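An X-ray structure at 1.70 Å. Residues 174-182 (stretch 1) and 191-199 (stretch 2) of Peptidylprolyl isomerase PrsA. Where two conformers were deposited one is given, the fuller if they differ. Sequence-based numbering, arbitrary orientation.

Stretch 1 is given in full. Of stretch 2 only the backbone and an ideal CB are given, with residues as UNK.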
# COMPACT_ATOMS: atom_id res chain seq x y z
N LYS A 174 33.11 24.98 10.56
CA LYS A 174 33.87 25.89 9.66
C LYS A 174 34.60 26.96 10.48
O LYS A 174 35.49 27.62 9.92
CB LYS A 174 32.93 26.53 8.64
CG LYS A 174 32.54 25.62 7.49
CD LYS A 174 31.94 26.36 6.31
CE LYS A 174 31.87 25.51 5.05
NZ LYS A 174 30.87 24.42 5.17
N LEU A 175 34.18 27.19 11.72
CA LEU A 175 34.79 28.26 12.55
C LEU A 175 36.19 27.88 13.05
O LEU A 175 36.50 26.68 13.16
CB LEU A 175 33.89 28.55 13.76
CG LEU A 175 32.52 29.09 13.43
CD1 LEU A 175 31.67 29.11 14.69
CD2 LEU A 175 32.61 30.46 12.80
N LYS A 176 36.96 28.91 13.37
CA LYS A 176 38.25 28.82 14.08
C LYS A 176 37.96 29.08 15.56
O LYS A 176 36.93 29.72 15.84
CB LYS A 176 39.25 29.80 13.46
CG LYS A 176 39.60 29.45 12.02
CD LYS A 176 40.60 30.37 11.37
CE LYS A 176 40.95 29.96 9.96
NZ LYS A 176 41.51 28.58 9.91
N ILE A 177 38.76 28.52 16.47
CA ILE A 177 38.55 28.78 17.92
C ILE A 177 38.45 30.29 18.13
O ILE A 177 39.31 31.04 17.62
CB ILE A 177 39.66 28.18 18.81
CG1 ILE A 177 39.68 26.65 18.75
CG2 ILE A 177 39.52 28.67 20.25
CD1 ILE A 177 38.48 26.01 19.36
N GLY A 178 37.41 30.70 18.86
CA GLY A 178 37.15 32.11 19.22
C GLY A 178 36.37 32.86 18.17
O GLY A 178 35.95 34.01 18.46
N GLN A 179 36.16 32.27 17.00
CA GLN A 179 35.47 32.98 15.90
C GLN A 179 33.95 32.92 16.11
O GLN A 179 33.46 31.89 16.63
CB GLN A 179 35.87 32.39 14.56
CG GLN A 179 35.25 33.09 13.37
CD GLN A 179 35.66 32.48 12.04
OE1 GLN A 179 36.36 31.46 11.98
NE2 GLN A 179 35.21 33.12 10.97
N ILE A 180 33.28 34.01 15.76
CA ILE A 180 31.80 34.10 15.86
C ILE A 180 31.21 34.05 14.45
O ILE A 180 31.71 34.77 13.54
CB ILE A 180 31.43 35.36 16.63
CG1 ILE A 180 32.06 35.35 18.03
CG2 ILE A 180 29.91 35.52 16.71
CD1 ILE A 180 31.94 36.67 18.78
N SER A 181 30.17 33.25 14.27
CA SER A 181 29.52 33.10 12.96
C SER A 181 28.61 34.28 12.65
O SER A 181 28.19 34.99 13.58
CB SER A 181 28.69 31.87 12.91
OG SER A 181 27.50 32.03 13.67
N ASP A 182 28.32 34.43 11.36
CA ASP A 182 27.18 35.28 10.95
C ASP A 182 25.94 34.45 11.30
O ASP A 182 26.06 33.29 11.72
CB ASP A 182 27.29 35.63 9.47
CG ASP A 182 28.23 36.80 9.27
OD1 ASP A 182 28.08 37.80 10.02
OD2 ASP A 182 29.10 36.69 8.42
N UNK A 191 21.02 31.22 14.55
CA UNK A 191 22.04 31.06 15.60
C UNK A 191 23.24 31.95 15.33
O UNK A 191 23.61 32.12 14.15
CB UNK A 191 22.49 29.60 15.70
N UNK A 192 23.75 32.55 16.39
CA UNK A 192 25.09 33.15 16.34
C UNK A 192 25.95 32.15 17.12
O UNK A 192 25.63 31.88 18.30
CB UNK A 192 25.14 34.56 16.93
N UNK A 193 26.98 31.61 16.47
CA UNK A 193 27.78 30.51 17.06
C UNK A 193 29.21 30.98 17.32
O UNK A 193 29.78 31.72 16.47
CB UNK A 193 27.79 29.29 16.14
N UNK A 194 29.75 30.58 18.47
CA UNK A 194 31.16 30.84 18.79
C UNK A 194 31.83 29.50 19.07
O UNK A 194 31.38 28.79 19.96
CB UNK A 194 31.30 31.79 19.98
N UNK A 195 32.89 29.17 18.32
CA UNK A 195 33.59 27.91 18.62
C UNK A 195 34.55 28.15 19.79
O UNK A 195 35.32 29.08 19.72
CB UNK A 195 34.35 27.39 17.39
N UNK A 196 34.54 27.28 20.80
CA UNK A 196 35.39 27.57 21.98
C UNK A 196 36.33 26.42 22.31
O UNK A 196 37.19 26.63 23.17
CB UNK A 196 34.52 27.87 23.20
N UNK A 197 36.17 25.28 21.65
CA UNK A 197 37.05 24.14 21.93
C UNK A 197 37.02 23.10 20.83
O UNK A 197 36.00 22.97 20.14
CB UNK A 197 36.66 23.49 23.26
N UNK A 198 38.12 22.37 20.69
CA UNK A 198 38.16 21.28 19.69
C UNK A 198 39.11 20.23 20.27
O UNK A 198 40.27 20.57 20.59
CB UNK A 198 38.62 21.77 18.31
N UNK A 199 38.62 19.00 20.35
CA UNK A 199 39.42 17.88 20.91
C UNK A 199 40.26 17.19 19.85
O UNK A 199 39.86 17.19 18.67
CB UNK A 199 38.50 16.85 21.57

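The two segments share a single beta bridge, Ile180 with position 194; backbone hydrogen bonds and apolar side chains make the rest of the contact.

Position 191 sets its CA-to-CB bond sideways, and an ideal CB finds nothing of stretch 1 within 5.5 Å. Almost any side chain would do; His191 leads its ring away to partners elsewhere in the structure.

At position 192 the bond is again sideways, with the CB 4.9 Å from Ile180 CG2 and 4.5 Å from Ser181 O. Valine, isoleucine or leucine would suit. It is Ile192: its CG2 packs 3.4 Å from Ile180 CG2, while its CD1 reaches to 3.7 Å from Ser181 O.

Position 193 is anchored by its backbone. Its N donates to Ser181 OG at 2.9 Å and its O accepts from Ser181 N at 2.7 Å, so the serine hydroxyl stands in for a main-chain acceptor, and in turn donates to Asp182 O. CA-to-CB points sideways, with the CB 3.7 Å from Ser181 OG and 4.1 Å from Leu175 CD1, which invites an aliphatic chain. Ile193 answers, with CG2 3.8 Å from Leu175 CD1.

Position 194 points sideways, its CB 4.1 Å from Ile180 CG1 and 4.0 Å from Gln179 O. No charge waits there, so a long chain with an aliphatic stem would suit, and a beta-branched residue could also be accommodated. Lys194 lays its CG 4.0 Å from Ile180 CG1, and its end leads away to a partner elsewhere.

Position 195 points toward stretch 1, its CB 3.8 Å from both Leu175 CB and Lys176 O. Its O accepts from Gly178 N at 2.8 Å, and its N donates to Gln179 O at 3.3 Å, gripping the type II turn from Lys176 to Gln179. Leucine, isoleucine or methionine could use the apolar surface; Leu195 does, its CD2 3.8 Å from Ile177 CD1.

Position 196 points away and tolerates many residues; Thr196 bonds through OG1 elsewhere. At 197 a CB would also point away, 5.0 Å from Ile177 CD1. The phi/psi does not demand glycine, and from stretch 1 alone a small side chain would be possible; the deposited residue is Gly197, and Ile177 CD1 approaches its N to 3.3 Å.

Position 198 points toward stretch 1, its CB 4.4 Å from Ile177 CD1; a long chain ending in a donor could reach toward Leu175 O. Lys198 meets it through a water, which accepts from Lys198 NZ at 2.7 Å and donates to Leu175 O at 2.7 Å. Position 199 is out of reach, and Lys199 makes no contact with stretch 1.

Stretch 2, residues 191-199: HIIKLTGKK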
# COMPACT_ATOMS: atom_id res chain seq x y z
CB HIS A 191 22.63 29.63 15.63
CG HIS A 191 21.64 28.54 15.76
ND1 HIS A 191 21.39 27.89 16.96
CD2 HIS A 191 20.83 27.95 14.84
CE1 HIS A 191 20.48 26.97 16.78
NE2 HIS A 191 20.10 26.99 15.49
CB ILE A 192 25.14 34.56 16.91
CG1 ILE A 192 24.26 35.51 16.08
CG2 ILE A 192 26.57 35.05 16.94
CD1 ILE A 192 24.68 35.65 14.64
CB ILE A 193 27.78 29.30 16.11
CG1 ILE A 193 26.38 28.89 15.66
CG2 ILE A 193 28.56 28.13 16.73
CD1 ILE A 193 26.37 27.83 14.54
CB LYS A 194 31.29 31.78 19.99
CG LYS A 194 32.72 32.11 20.35
CD LYS A 194 32.90 33.12 21.45
CE LYS A 194 32.26 32.70 22.75
NZ LYS A 194 32.68 33.59 23.87
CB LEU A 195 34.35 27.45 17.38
CG LEU A 195 35.09 26.13 17.57
CD1 LEU A 195 34.14 24.96 17.71
CD2 LEU A 195 36.05 25.92 16.42
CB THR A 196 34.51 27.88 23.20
OG1 THR A 196 33.61 26.80 23.42
CG2 THR A 196 33.69 29.13 23.00
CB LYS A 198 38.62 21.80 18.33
CG LYS A 198 38.68 20.72 17.25
CD LYS A 198 39.08 21.24 15.89
CE LYS A 198 37.94 21.93 15.19
NZ LYS A 198 38.39 22.54 13.91
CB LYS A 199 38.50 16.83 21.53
CG LYS A 199 37.72 17.35 22.72
CD LYS A 199 37.14 16.28 23.57
CE LYS A 199 36.59 16.84 24.86
NZ LYS A 199 36.09 15.77 25.75
O HOH W 1 36.20 24.03 13.31
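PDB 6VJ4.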